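Local coordinates for putative acetyl transferase (Pyrococcus furiosus, PDB 1VKC), which probably transfers acyl groups, most likely acetyl from acetyl-coenzyme A, as a member of the GNAT family of acetyltransferases, at residues A[18-23]-A[59-64]; A[72-77]-A[101-106]; A[111-116]-A[140-145]. All coordinates share one frame; numbering follows the deposited sequence. Where two conformers were deposited one is given.

Contact 1: A[18-23]-A[59-64]; sequences EYIEEI and GEHKFF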
ATOM      1  N   GLU A  18      18.857  -9.899  -7.793  1.00 34.06           N
ATOM      2  CA  GLU A  18      19.339  -8.663  -7.148  1.00 34.77           C
ATOM      3  C   GLU A  18      18.217  -7.727  -6.662  1.00 35.83           C
ATOM      4  O   GLU A  18      18.473  -6.804  -5.883  1.00 34.40           O
ATOM      5  CB  GLU A  18      20.233  -7.886  -8.114  1.00 34.25           C
ATOM      6  N   TYR A  19      16.990  -7.966  -7.120  1.00 34.28           N
ATOM      7  CA  TYR A  19      15.838  -7.089  -6.831  1.00 33.91           C
ATOM      8  C   TYR A  19      14.829  -7.694  -5.856  1.00 31.72           C
ATOM      9  O   TYR A  19      13.719  -7.183  -5.737  1.00 28.04           O
ATOM     10  CB  TYR A  19      15.107  -6.752  -8.145  1.00 36.12           C
ATOM     11  CG  TYR A  19      15.819  -5.754  -9.026  1.00 37.83           C
ATOM     12  CD1 TYR A  19      15.519  -4.392  -8.941  1.00 38.46           C
ATOM     13  CD2 TYR A  19      16.799  -6.164  -9.946  1.00 38.59           C
ATOM     14  CE1 TYR A  19      16.168  -3.455  -9.747  1.00 39.76           C
ATOM     15  CE2 TYR A  19      17.456  -5.234 -10.764  1.00 38.75           C
ATOM     16  CZ  TYR A  19      17.131  -3.877 -10.658  1.00 38.80           C
ATOM     17  OH  TYR A  19      17.758  -2.937 -11.451  1.00 39.16           O
ATOM     18  N   ILE A  20      15.197  -8.764  -5.152  1.00 31.11           N
ATOM     19  CA  ILE A  20      14.226  -9.470  -4.283  1.00 30.49           C
ATOM     20  C   ILE A  20      13.633  -8.539  -3.203  1.00 28.91           C
ATOM     21  O   ILE A  20      12.429  -8.539  -2.970  1.00 27.52           O
ATOM     22  CB  ILE A  20      14.834 -10.758  -3.641  1.00 31.57           C
ATOM     23  CG1 ILE A  20      15.089 -11.820  -4.707  1.00 34.74           C
ATOM     24  CG2 ILE A  20      13.878 -11.345  -2.607  1.00 32.30           C
ATOM     25  CD1 ILE A  20      16.130 -12.848  -4.294  1.00 37.18           C
ATOM     26  N   GLU A  21      14.457  -7.712  -2.593  1.00 28.87           N
ATOM     27  CA  GLU A  21      13.953  -6.804  -1.559  1.00 26.98           C
ATOM     28  C   GLU A  21      12.897  -5.846  -2.143  1.00 25.84           C
ATOM     29  O   GLU A  21      11.841  -5.636  -1.539  1.00 27.12           O
ATOM     30  CB  GLU A  21      15.100  -6.020  -0.912  1.00 31.05           C
ATOM     31  N   GLU A  22      13.171  -5.292  -3.324  1.00 27.56           N
ATOM     32  CA  GLU A  22      12.223  -4.359  -3.980  1.00 28.07           C
ATOM     33  C   GLU A  22      10.948  -5.063  -4.425  1.00 25.96           C
ATOM     34  O   GLU A  22       9.859  -4.511  -4.309  1.00 22.65           O
ATOM     35  CB  GLU A  22      12.881  -3.652  -5.161  1.00 34.85           C
ATOM     36  CG  GLU A  22      13.870  -2.591  -4.729  1.00 39.26           C
ATOM     37  CD  GLU A  22      14.653  -2.021  -5.889  1.00 45.05           C
ATOM     38  OE1 GLU A  22      14.092  -1.927  -7.016  1.00 47.08           O
ATOM     39  OE2 GLU A  22      15.833  -1.643  -5.675  1.00 49.07           O
ATOM     40  N   ILE A  23      11.096  -6.298  -4.915  1.00 23.11           N
ATOM     41  CA  ILE A  23       9.950  -7.148  -5.266  1.00 24.86           C
ATOM     42  C   ILE A  23       9.084  -7.396  -4.034  1.00 25.69           C
ATOM     43  O   ILE A  23       7.876  -7.223  -4.064  1.00 24.57           O
ATOM     44  CB  ILE A  23      10.452  -8.496  -5.841  1.00 26.16           C
ATOM     45  CG1 ILE A  23      11.168  -8.270  -7.184  1.00 26.01           C
ATOM     46  CG2 ILE A  23       9.285  -9.482  -6.005  1.00 26.16           C
ATOM     47  CD1 ILE A  23      11.966  -9.483  -7.669  1.00 27.87           C
ATOM     48  N   GLY A  59      12.329 -24.922  -2.015  1.00 53.98           N
ATOM     49  CA  GLY A  59      12.311 -25.177  -3.467  1.00 51.38           C
ATOM     50  C   GLY A  59      13.308 -24.355  -4.268  1.00 48.97           C
ATOM     51  O   GLY A  59      14.132 -23.640  -3.706  1.00 50.63           O
ATOM     52  N   GLU A  60      13.219 -24.485  -5.592  1.00 45.92           N
ATOM     53  CA  GLU A  60      14.081 -23.793  -6.537  1.00 44.25           C
ATOM     54  C   GLU A  60      13.315 -22.598  -7.119  1.00 40.60           C
ATOM     55  O   GLU A  60      12.380 -22.780  -7.903  1.00 37.43           O
ATOM     56  CB  GLU A  60      14.496 -24.751  -7.666  1.00 46.08           C
ATOM     57  CG  GLU A  60      15.429 -24.151  -8.715  1.00 48.01           C
ATOM     58  CD  GLU A  60      15.394 -24.894 -10.043  1.00 49.19           C
ATOM     59  OE1 GLU A  60      15.717 -24.276 -11.073  1.00 51.09           O
ATOM     60  OE2 GLU A  60      15.041 -26.093 -10.064  1.00 51.30           O
ATOM     61  N   HIS A  61      13.736 -21.383  -6.748  1.00 35.34           N
ATOM     62  CA  HIS A  61      13.019 -20.152  -7.124  1.00 32.23           C
ATOM     63  C   HIS A  61      13.728 -19.391  -8.247  1.00 31.92           C
ATOM     64  O   HIS A  61      14.960 -19.420  -8.356  1.00 32.50           O
ATOM     65  CB  HIS A  61      12.833 -19.242  -5.898  0.65 35.08           C
ATOM     66  CG  HIS A  61      14.086 -18.532  -5.466  0.65 35.84           C
ATOM     67  ND1 HIS A  61      14.826 -18.920  -4.369  0.65 38.09           N
ATOM     68  CD2 HIS A  61      14.724 -17.455  -5.986  0.65 37.01           C
ATOM     69  CE1 HIS A  61      15.866 -18.114  -4.232  0.65 36.90           C
ATOM     70  NE2 HIS A  61      15.832 -17.221  -5.205  0.65 36.69           N
ATOM     71  N   LYS A  62      12.948 -18.712  -9.079  1.00 27.53           N
ATOM     72  CA  LYS A  62      13.471 -17.855 -10.135  1.00 25.18           C
ATOM     73  C   LYS A  62      12.627 -16.603 -10.221  1.00 24.90           C
ATOM     74  O   LYS A  62      11.408 -16.668 -10.207  1.00 23.66           O
ATOM     75  CB  LYS A  62      13.428 -18.580 -11.483  1.00 27.00           C
ATOM     76  CG  LYS A  62      13.881 -17.777 -12.674  1.00 29.08           C
ATOM     77  CD  LYS A  62      15.376 -17.548 -12.666  1.00 32.40           C
ATOM     78  CE  LYS A  62      15.817 -16.803 -13.902  1.00 34.57           C
ATOM     79  NZ  LYS A  62      17.298 -16.589 -13.911  1.00 35.01           N
ATOM     80  N   PHE A  63      13.287 -15.465 -10.293  1.00 24.40           N
ATOM     81  CA  PHE A  63      12.628 -14.200 -10.500  1.00 23.99           C
ATOM     82  C   PHE A  63      13.083 -13.614 -11.804  1.00 23.41           C
ATOM     83  O   PHE A  63      14.276 -13.650 -12.122  1.00 23.68           O
ATOM     84  CB  PHE A  63      13.006 -13.230  -9.395  1.00 24.93           C
ATOM     85  CG  PHE A  63      12.461 -13.574  -8.053  1.00 25.10           C
ATOM     86  CD1 PHE A  63      11.227 -13.089  -7.646  1.00 25.50           C
ATOM     87  CD2 PHE A  63      13.218 -14.307  -7.154  1.00 26.40           C
ATOM     88  CE1 PHE A  63      10.733 -13.376  -6.394  1.00 24.40           C
ATOM     89  CE2 PHE A  63      12.730 -14.596  -5.897  1.00 27.35           C
ATOM     90  CZ  PHE A  63      11.479 -14.122  -5.511  1.00 26.32           C
ATOM     91  N   PHE A  64      12.139 -13.066 -12.574  1.00 25.38           N
ATOM     92  CA  PHE A  64      12.469 -12.137 -13.670  1.00 24.85           C
ATOM     93  C   PHE A  64      11.893 -10.770 -13.337  1.00 26.23           C
ATOM     94  O   PHE A  64      10.797 -10.678 -12.786  1.00 24.58           O
ATOM     95  CB  PHE A  64      11.905 -12.598 -15.000  1.00 27.40           C
ATOM     96  CG  PHE A  64      12.565 -13.823 -15.547  1.00 27.44           C
ATOM     97  CD1 PHE A  64      13.802 -13.735 -16.193  1.00 29.45           C
ATOM     98  CD2 PHE A  64      11.960 -15.065 -15.427  1.00 26.55           C
ATOM     99  CE1 PHE A  64      14.423 -14.884 -16.728  1.00 24.83           C
ATOM    100  CE2 PHE A  64      12.576 -16.212 -15.947  1.00 26.17           C
ATOM    101  CZ  PHE A  64      13.813 -16.105 -16.609  1.00 27.76           C
TER

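Contact 2: A[72-77]-A[101-106]; sequences ELLGHV and KWARGL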
ATOM      1  N   GLU A  72      14.567   1.115 -13.081  1.00 35.46           N
ATOM      2  CA  GLU A  72      13.496   1.084 -12.101  1.00 36.73           C
ATOM      3  C   GLU A  72      12.630  -0.153 -12.351  1.00 32.62           C
ATOM      4  O   GLU A  72      12.393  -0.521 -13.483  1.00 31.57           O
ATOM      5  CB  GLU A  72      12.639   2.349 -12.187  1.00 36.47           C
ATOM      6  N   LEU A  73      12.162  -0.758 -11.270  1.00 33.47           N
ATOM      7  CA  LEU A  73      11.325  -1.952 -11.331  1.00 31.70           C
ATOM      8  C   LEU A  73       9.938  -1.620 -11.878  1.00 29.20           C
ATOM      9  O   LEU A  73       9.154  -0.905 -11.222  1.00 29.76           O
ATOM     10  CB  LEU A  73      11.201  -2.573  -9.933  1.00 31.41           C
ATOM     11  CG  LEU A  73      10.365  -3.848  -9.803  1.00 32.29           C
ATOM     12  CD1 LEU A  73      11.020  -4.999 -10.553  1.00 32.27           C
ATOM     13  CD2 LEU A  73      10.141  -4.210  -8.326  1.00 31.97           C
ATOM     14  N   LEU A  74       9.630  -2.183 -13.049  1.00 29.35           N
ATOM     15  CA  LEU A  74       8.301  -2.089 -13.666  1.00 28.85           C
ATOM     16  C   LEU A  74       7.394  -3.264 -13.316  1.00 27.82           C
ATOM     17  O   LEU A  74       6.177  -3.133 -13.356  1.00 27.34           O
ATOM     18  CB  LEU A  74       8.419  -1.998 -15.184  1.00 30.27           C
ATOM     19  CG  LEU A  74       9.262  -0.842 -15.724  1.00 32.04           C
ATOM     20  CD1 LEU A  74       9.253  -0.904 -17.240  1.00 32.82           C
ATOM     21  CD2 LEU A  74       8.741   0.487 -15.220  1.00 33.46           C
ATOM     22  N   GLY A  75       7.979  -4.412 -12.989  1.00 28.04           N
ATOM     23  CA  GLY A  75       7.188  -5.589 -12.678  1.00 25.92           C
ATOM     24  C   GLY A  75       8.052  -6.808 -12.527  1.00 25.94           C
ATOM     25  O   GLY A  75       9.238  -6.766 -12.823  1.00 25.48           O
ATOM     26  N   HIS A  76       7.459  -7.907 -12.084  1.00 21.84           N
ATOM     27  CA  HIS A  76       8.231  -9.131 -11.891  1.00 21.75           C
ATOM     28  C   HIS A  76       7.351 -10.353 -12.038  1.00 20.19           C
ATOM     29  O   HIS A  76       6.109 -10.260 -11.982  1.00 17.80           O
ATOM     30  CB  HIS A  76       8.879  -9.121 -10.495  1.00 24.07           C
ATOM     31  CG  HIS A  76       7.890  -9.283  -9.386  1.00 25.68           C
ATOM     32  ND1 HIS A  76       7.547 -10.513  -8.869  1.00 28.93           N
ATOM     33  CD2 HIS A  76       7.130  -8.376  -8.730  1.00 27.10           C
ATOM     34  CE1 HIS A  76       6.630 -10.354  -7.935  1.00 27.02           C
ATOM     35  NE2 HIS A  76       6.346  -9.071  -7.844  1.00 25.53           N
ATOM     36  N   VAL A  77       8.007 -11.497 -12.218  1.00 20.80           N
ATOM     37  CA  VAL A  77       7.370 -12.785 -12.077  1.00 19.22           C
ATOM     38  C   VAL A  77       8.207 -13.649 -11.134  1.00 21.01           C
ATOM     39  O   VAL A  77       9.441 -13.591 -11.162  1.00 24.71           O
ATOM     40  CB  VAL A  77       7.110 -13.465 -13.437  1.00 20.72           C
ATOM     41  CG1 VAL A  77       8.370 -13.573 -14.286  1.00 20.97           C
ATOM     42  CG2 VAL A  77       6.485 -14.822 -13.229  1.00 20.28           C
ATOM     43  N   LYS A 101       1.378   0.093 -11.506  1.00 35.65           N
ATOM     44  CA  LYS A 101       0.141   0.647 -12.067  1.00 36.70           C
ATOM     45  C   LYS A 101       0.361   1.542 -13.285  1.00 38.14           C
ATOM     46  O   LYS A 101      -0.380   1.473 -14.248  1.00 40.11           O
ATOM     47  CB  LYS A 101      -0.657   1.380 -10.984  1.00 38.61           C
ATOM     48  CG  LYS A 101       0.115   2.461 -10.218  1.00 40.02           C
ATOM     49  CD  LYS A 101      -0.758   3.091  -9.133  1.00 41.46           C
ATOM     50  CE  LYS A 101       0.068   3.829  -8.104  1.00 42.78           C
ATOM     51  NZ  LYS A 101      -0.803   4.488  -7.083  1.00 45.16           N
ATOM     52  N   TRP A 102       1.406   2.354 -13.261  1.00 40.73           N
ATOM     53  CA  TRP A 102       1.656   3.276 -14.384  1.00 41.03           C
ATOM     54  C   TRP A 102       2.361   2.626 -15.584  1.00 40.11           C
ATOM     55  O   TRP A 102       2.502   3.263 -16.629  1.00 38.46           O
ATOM     56  CB  TRP A 102       2.419   4.520 -13.922  1.00 43.18           C
ATOM     57  CG  TRP A 102       3.540   4.235 -13.030  1.00 43.34           C
ATOM     58  CD1 TRP A 102       3.497   4.150 -11.679  1.00 43.09           C
ATOM     59  CD2 TRP A 102       4.895   3.999 -13.409  1.00 44.09           C
ATOM     60  NE1 TRP A 102       4.745   3.870 -11.185  1.00 44.17           N
ATOM     61  CE2 TRP A 102       5.625   3.776 -12.228  1.00 44.38           C
ATOM     62  CE3 TRP A 102       5.572   3.948 -14.634  1.00 44.25           C
ATOM     63  CZ2 TRP A 102       6.998   3.509 -12.231  1.00 44.46           C
ATOM     64  CZ3 TRP A 102       6.939   3.686 -14.634  1.00 43.86           C
ATOM     65  CH2 TRP A 102       7.634   3.471 -13.442  1.00 43.80           C
ATOM     66  N   ALA A 103       2.789   1.369 -15.452  1.00 36.60           N
ATOM     67  CA  ALA A 103       3.434   0.659 -16.573  1.00 36.85           C
ATOM     68  C   ALA A 103       2.502  -0.398 -17.198  1.00 39.08           C
ATOM     69  O   ALA A 103       2.911  -1.171 -18.065  1.00 36.46           O
ATOM     70  CB  ALA A 103       4.724   0.018 -16.102  1.00 38.03           C
ATOM     71  N   ARG A 104       1.251  -0.419 -16.760  1.00 40.82           N
ATOM     72  CA  ARG A 104       0.269  -1.368 -17.292  1.00 44.04           C
ATOM     73  C   ARG A 104      -0.162  -0.941 -18.700  1.00 43.58           C
ATOM     74  O   ARG A 104      -0.195   0.246 -19.010  1.00 47.00           O
ATOM     75  CB  ARG A 104      -0.915  -1.521 -16.320  1.00 44.31           C
ATOM     76  CG  ARG A 104      -0.564  -2.389 -15.078  1.00 46.52           C
ATOM     77  CD  ARG A 104      -1.518  -2.257 -13.899  1.00 48.42           C
ATOM     78  NE  ARG A 104      -0.972  -2.852 -12.664  1.00 49.89           N
ATOM     79  CZ  ARG A 104      -1.317  -2.493 -11.413  1.00 49.88           C
ATOM     80  NH1 ARG A 104      -0.748  -3.094 -10.365  1.00 49.67           N
ATOM     81  NH2 ARG A 104      -2.222  -1.535 -11.193  1.00 51.72           N
ATOM     82  N   GLY A 105      -0.426  -1.919 -19.570  1.00 43.13           N
ATOM     83  CA  GLY A 105      -0.853  -1.641 -20.949  1.00 40.62           C
ATOM     84  C   GLY A 105       0.281  -1.512 -21.957  1.00 41.31           C
ATOM     85  O   GLY A 105       0.080  -0.973 -23.060  1.00 41.02           O
ATOM     86  N   LEU A 106       1.469  -2.000 -21.586  1.00 37.42           N
ATOM     87  CA  LEU A 106       2.627  -2.058 -22.490  1.00 36.33           C
ATOM     88  C   LEU A 106       3.049  -3.513 -22.801  1.00 32.32           C
ATOM     89  O   LEU A 106       4.135  -3.754 -23.349  1.00 34.84           O
ATOM     90  CB  LEU A 106       3.802  -1.288 -21.886  1.00 39.61           C
ATOM     91  CG  LEU A 106       3.776   0.241 -22.056  1.00 43.01           C
ATOM     92  CD1 LEU A 106       2.759   0.904 -21.131  1.00 43.56           C
ATOM     93  CD2 LEU A 106       5.163   0.799 -21.812  1.00 44.33           C
TER

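Contact 3: A[111-116]-A[140-145]; sequences ALLRKA and KWYEER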
ATOM      1  N   ALA A 111       4.867 -10.257 -21.423  1.00 23.46           N
ATOM      2  CA  ALA A 111       6.259 -10.584 -21.693  1.00 23.28           C
ATOM      3  C   ALA A 111       6.933 -11.344 -20.541  1.00 25.49           C
ATOM      4  O   ALA A 111       7.734 -12.261 -20.778  1.00 20.65           O
ATOM      5  CB  ALA A 111       7.033  -9.324 -21.999  1.00 25.87           C
ATOM      6  N   LEU A 112       6.608 -10.953 -19.301  1.00 22.01           N
ATOM      7  CA  LEU A 112       7.143 -11.607 -18.104  1.00 21.68           C
ATOM      8  C   LEU A 112       6.699 -13.059 -18.070  1.00 19.19           C
ATOM      9  O   LEU A 112       7.500 -13.960 -17.814  1.00 17.43           O
ATOM     10  CB  LEU A 112       6.702 -10.858 -16.831  1.00 22.40           C
ATOM     11  CG  LEU A 112       7.490  -9.567 -16.511  1.00 24.58           C
ATOM     12  CD1 LEU A 112       6.747  -8.703 -15.495  1.00 24.51           C
ATOM     13  CD2 LEU A 112       8.895  -9.901 -16.007  1.00 24.93           C
ATOM     14  N   LEU A 113       5.425 -13.297 -18.353  1.00 19.87           N
ATOM     15  CA  LEU A 113       4.897 -14.665 -18.392  1.00 21.42           C
ATOM     16  C   LEU A 113       5.533 -15.515 -19.504  1.00 21.01           C
ATOM     17  O   LEU A 113       5.819 -16.692 -19.302  1.00 18.40           O
ATOM     18  CB  LEU A 113       3.384 -14.650 -18.546  1.00 21.43           C
ATOM     19  CG  LEU A 113       2.692 -16.023 -18.403  1.00 20.68           C
ATOM     20  CD1 LEU A 113       3.046 -16.663 -17.096  1.00 22.62           C
ATOM     21  CD2 LEU A 113       1.193 -15.898 -18.525  1.00 20.38           C
ATOM     22  N   ARG A 114       5.752 -14.929 -20.678  1.00 23.26           N
ATOM     23  CA  ARG A 114       6.451 -15.666 -21.748  1.00 23.53           C
ATOM     24  C   ARG A 114       7.840 -16.066 -21.289  1.00 21.66           C
ATOM     25  O   ARG A 114       8.284 -17.193 -21.525  1.00 21.04           O
ATOM     26  CB  ARG A 114       6.562 -14.833 -23.036  1.00 25.10           C
ATOM     27  CG  ARG A 114       5.318 -14.768 -23.824  1.00 27.38           C
ATOM     28  CD  ARG A 114       5.555 -14.326 -25.286  1.00 27.46           C
ATOM     29  NE  ARG A 114       6.076 -12.969 -25.333  1.00 26.80           N
ATOM     30  CZ  ARG A 114       5.320 -11.874 -25.352  1.00 24.66           C
ATOM     31  NH1 ARG A 114       5.882 -10.710 -25.372  1.00 25.32           N
ATOM     32  NH2 ARG A 114       4.005 -11.954 -25.322  1.00 28.23           N
ATOM     33  N   LYS A 115       8.538 -15.151 -20.624  1.00 21.99           N
ATOM     34  CA  LYS A 115       9.899 -15.457 -20.128  1.00 23.10           C
ATOM     35  C   LYS A 115       9.881 -16.599 -19.100  1.00 22.66           C
ATOM     36  O   LYS A 115      10.718 -17.502 -19.133  1.00 19.14           O
ATOM     37  CB  LYS A 115      10.550 -14.215 -19.527  1.00 24.62           C
ATOM     38  CG  LYS A 115      12.064 -14.282 -19.493  1.00 29.50           C
ATOM     39  N   ALA A 116       8.909 -16.544 -18.186  1.00 19.27           N
ATOM     40  CA  ALA A 116       8.704 -17.576 -17.200  1.00 19.99           C
ATOM     41  C   ALA A 116       8.417 -18.939 -17.840  1.00 17.10           C
ATOM     42  O   ALA A 116       9.005 -19.937 -17.455  1.00 19.37           O
ATOM     43  CB  ALA A 116       7.545 -17.169 -16.245  1.00 18.65           C
ATOM     44  N   LYS A 140      -9.678 -14.672 -17.655  1.00 28.06           N
ATOM     45  CA  LYS A 140      -9.704 -14.643 -19.130  1.00 26.60           C
ATOM     46  C   LYS A 140      -8.335 -14.321 -19.732  1.00 25.59           C
ATOM     47  O   LYS A 140      -7.998 -14.805 -20.813  1.00 25.00           O
ATOM     48  CB  LYS A 140     -10.743 -13.630 -19.638  1.00 28.61           C
ATOM     49  N   TRP A 141      -7.558 -13.507 -19.031  1.00 25.94           N
ATOM     50  CA  TRP A 141      -6.218 -13.152 -19.466  1.00 26.60           C
ATOM     51  C   TRP A 141      -5.349 -14.417 -19.537  1.00 21.92           C
ATOM     52  O   TRP A 141      -4.622 -14.623 -20.502  1.00 23.40           O
ATOM     53  CB  TRP A 141      -5.610 -12.120 -18.510  1.00 27.08           C
ATOM     54  CG  TRP A 141      -4.325 -11.490 -18.981  1.00 26.78           C
ATOM     55  CD1 TRP A 141      -4.199 -10.432 -19.833  1.00 26.83           C
ATOM     56  CD2 TRP A 141      -2.991 -11.852 -18.592  1.00 28.28           C
ATOM     57  NE1 TRP A 141      -2.872 -10.129 -20.024  1.00 28.03           N
ATOM     58  CE2 TRP A 141      -2.105 -10.981 -19.271  1.00 28.07           C
ATOM     59  CE3 TRP A 141      -2.449 -12.838 -17.751  1.00 28.41           C
ATOM     60  CZ2 TRP A 141      -0.712 -11.056 -19.128  1.00 27.54           C
ATOM     61  CZ3 TRP A 141      -1.054 -12.911 -17.606  1.00 28.11           C
ATOM     62  CH2 TRP A 141      -0.207 -12.022 -18.294  1.00 27.85           C
ATOM     63  N   TYR A 142      -5.463 -15.281 -18.542  1.00 22.42           N
ATOM     64  CA  TYR A 142      -4.736 -16.557 -18.568  1.00 23.07           C
ATOM     65  C   TYR A 142      -5.330 -17.519 -19.581  1.00 21.93           C
ATOM     66  O   TYR A 142      -4.601 -18.182 -20.319  1.00 18.75           O
ATOM     67  CB  TYR A 142      -4.664 -17.183 -17.158  1.00 25.46           C
ATOM     68  CG  TYR A 142      -3.739 -16.419 -16.240  1.00 24.44           C
ATOM     69  CD1 TYR A 142      -4.239 -15.621 -15.221  1.00 26.10           C
ATOM     70  CD2 TYR A 142      -2.368 -16.471 -16.413  1.00 22.55           C
ATOM     71  CE1 TYR A 142      -3.375 -14.891 -14.375  1.00 28.36           C
ATOM     72  CE2 TYR A 142      -1.504 -15.768 -15.572  1.00 25.09           C
ATOM     73  CZ  TYR A 142      -2.005 -14.980 -14.567  1.00 26.43           C
ATOM     74  OH  TYR A 142      -1.136 -14.282 -13.748  1.00 29.16           O
ATOM     75  N   GLU A 143      -6.659 -17.599 -19.640  1.00 22.55           N
ATOM     76  CA  GLU A 143      -7.305 -18.476 -20.617  1.00 20.67           C
ATOM     77  C   GLU A 143      -6.867 -18.163 -22.055  1.00 22.81           C
ATOM     78  O   GLU A 143      -6.672 -19.077 -22.875  1.00 19.24           O
ATOM     79  CB  GLU A 143      -8.842 -18.442 -20.464  1.00 23.42           C
ATOM     80  CG  GLU A 143      -9.319 -19.113 -19.178  1.00 26.46           C
ATOM     81  CD  GLU A 143     -10.800 -18.913 -18.899  1.00 30.72           C
ATOM     82  OE1 GLU A 143     -11.400 -17.911 -19.391  1.00 34.91           O
ATOM     83  OE2 GLU A 143     -11.366 -19.761 -18.176  1.00 33.41           O
ATOM     84  N   GLU A 144      -6.689 -16.874 -22.351  1.00 23.97           N
ATOM     85  CA  GLU A 144      -6.240 -16.427 -23.680  1.00 27.04           C
ATOM     86  C   GLU A 144      -4.866 -16.987 -24.026  1.00 24.90           C
ATOM     87  O   GLU A 144      -4.541 -17.156 -25.200  1.00 26.86           O
ATOM     88  CB  GLU A 144      -6.183 -14.881 -23.755  1.00 27.92           C
ATOM     89  CG  GLU A 144      -7.511 -14.199 -23.977  1.00 33.53           C
ATOM     90  CD  GLU A 144      -7.384 -12.682 -24.039  1.00 33.23           C
ATOM     91  OE1 GLU A 144      -6.269 -12.145 -23.870  1.00 36.28           O
ATOM     92  OE2 GLU A 144      -8.403 -12.026 -24.235  1.00 39.81           O
ATOM     93  N   ARG A 145      -4.067 -17.277 -22.993  1.00 23.61           N
ATOM     94  CA  ARG A 145      -2.677 -17.671 -23.151  1.00 23.04           C
ATOM     95  C   ARG A 145      -2.471 -19.189 -22.992  1.00 22.32           C
ATOM     96  O   ARG A 145      -1.344 -19.652 -22.832  1.00 23.39           O
ATOM     97  CB  ARG A 145      -1.811 -16.898 -22.146  1.00 21.34           C
ATOM     98  CG  ARG A 145      -1.695 -15.431 -22.490  1.00 23.16           C
ATOM     99  CD  ARG A 145      -1.299 -14.497 -21.377  1.00 21.84           C
ATOM    100  NE  ARG A 145      -1.049 -13.154 -21.907  1.00 22.57           N
ATOM    101  CZ  ARG A 145      -1.991 -12.323 -22.348  1.00 23.97           C
ATOM    102  NH1 ARG A 145      -1.646 -11.148 -22.847  1.00 28.08           N
ATOM    103  NH2 ARG A 145      -3.276 -12.637 -22.275  1.00 22.81           N
TER

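Contact 1: A[18-23]-A[59-64]
Ile-20 and Ile-23 pack against the ring of Phe-63 in an apolar helix-on-sheet contact, where the first turn of helix 20-31 lies against the early part of strand 60-68. The two isoleucines are three residues apart, about one helical turn, so that both can reach the same aromatic ring. Ile-20 runs roughly perpendicular to the phenylalanine side chain, its CG1 methylene 3.8 Å from Phe-63 CE2; the same CG1 sits 4.2 Å from the ring centroid and 29° off the normal, an off-centre CH-pi contact. Ile-23 comes in obliquely on the other side of the ring's long axis, with CD1 3.7 Å from Phe-63 CD1, while its CG2 skirts CE1. Both isoleucines carry CG1 anti to the carbonyl carbon (chi1 -68° and -66°), which sends the longer branch out to the ring. A flat, wholly apolar phenylalanine suits this place because it can serve two branched side chains at once. Beyond the pair, Phe-63 stacks on Trp-78 of the next strand and meets Leu-56 of helix 41-57, which also covers Ile-20 through Phe-52. Tyr-19 is the N-cap residue, and its carbonyl O accepts from Ile-23 N at 2.9 Å as the helix starts. A first helix laid on the central sheet in this way belongs to the GNAT fold.

Contact 2: A[72-77]-A[101-106]
Leu-74 reaches across to Trp-102 and Ala-103 with one methyl, CD2, which does all the touching. It lies 3.6 Å from Trp-102 CH2 and nearly as close to CZ3, at the benzo end of the indole, and the leucine and tryptophan side chains are nearly perpendicular. The same methyl is 4.1 Å from Ala-103 CB, whose small size lets the loop backbone come close to the strand. For Trp-102 the first torsion, chi1 45°, puts CG between the backbone N and the carbonyl carbon, and this turns the benzo ring back toward the strand. Loop 101-106 links strand 90-99 to helix 108-122, and its sequence from Arg-104 opens the R-x-x-G-x-G/A-like signature that in GNAT relatives wraps the pyrophosphate of acetyl-coenzyme A. Gly-105 fits the turn there: at phi 90° and psi 17° a CB would collide with the carbonyl O of Arg-104. Behind this first shell Ile-108 touches both Leu-74 and Ala-103. On the strand side, Leu-74 and Gly-75 together face Ala-66, a classic beta bulge, and Leu-74 also shares a backbone hydrogen bond with Val-100 just ahead of the loop. Within the loop, one face of the Arg-104 guanidinium looks toward Lys-101 CA, 3.2 Å above its plane and displaced toward the rim, and NE makes a weak hydrogen bond to Val-99 O. Farther out, the indole packs on Pro-38 of the second subunit, and Trp-102 NE1 gives a weak hydrogen bond to Ile-39 O of that chain.

Contact 3: A[111-116]-A[140-145]
Leu-113 drives its CD2 methyl into a notch formed by Trp-141, Tyr-142 and Arg-145. The methyl is 3.8 Å from Trp-141 CZ3, 4.0 Å from Tyr-142 CE2 and 4.0 Å from Arg-145 CD, so one leucine branch meets two aromatic rings and the aliphatic part of an arginine. Its CG stands anti to the backbone N (chi1 -172°), which extends the side chain from helix 108-122 toward helix 138-144; leucine and indole lie alongside, pointing opposite ways. The aromatic pair is itself ordered: Trp-141 CE3 sits over the centre of the Tyr-142 ring, 3.7 Å above its plane, and Tyr-142 CE2 lies at the indole edge. Arg-145 folds back over one face of the indole, with CZ 3.2 Å above that plane and offset toward the rim. There NH2 donates to Trp-141 O at 3.0 Å, with an N-H...O angle of 151°, and it reaches Glu-144 OE1 in a salt bridge whose hydrogen bond is weak. Arginine suits this helix end because it joins an apolar stem to a flat, multiply bonding head. An alanine here would take away the CD contact and the guanidinium cover, and would probably leave Trp-141 O without this donor and the indole freer to turn. NH1 of Arg-145 bonds Ser-110 OG, tying the two helices a second time. Beneath them, Leu-113 and Tyr-142 both rest on Ile-97 of strand 90-99, and Leu-112 and Ala-116 fasten helix 108-122 to strand 73-83 through Val-77.

How the contacts relate
After strand 11-15 the chain enters helix 20-31, and contact 1 closes the long, mainly helical excursion that returns in strand 60-68. Contact 2 follows, closing the antiparallel hairpin of strands 73-83 and 90-99 by bringing the loop after it back to its beginning. Contact 3 then spans helix 108-122, strand 128-130 and helix 138-144. The three closures run in series, with none nested or crossed. They are nonetheless joined in space: Phe-64 O is probably hydrogen-bonded to Val-77 N, linking contacts 1 and 2 through neighbouring strands, while Leu-112 packs on Gly-75 and His-76, and Lys-115 on Phe-64, bringing the helix of contact 3 onto both.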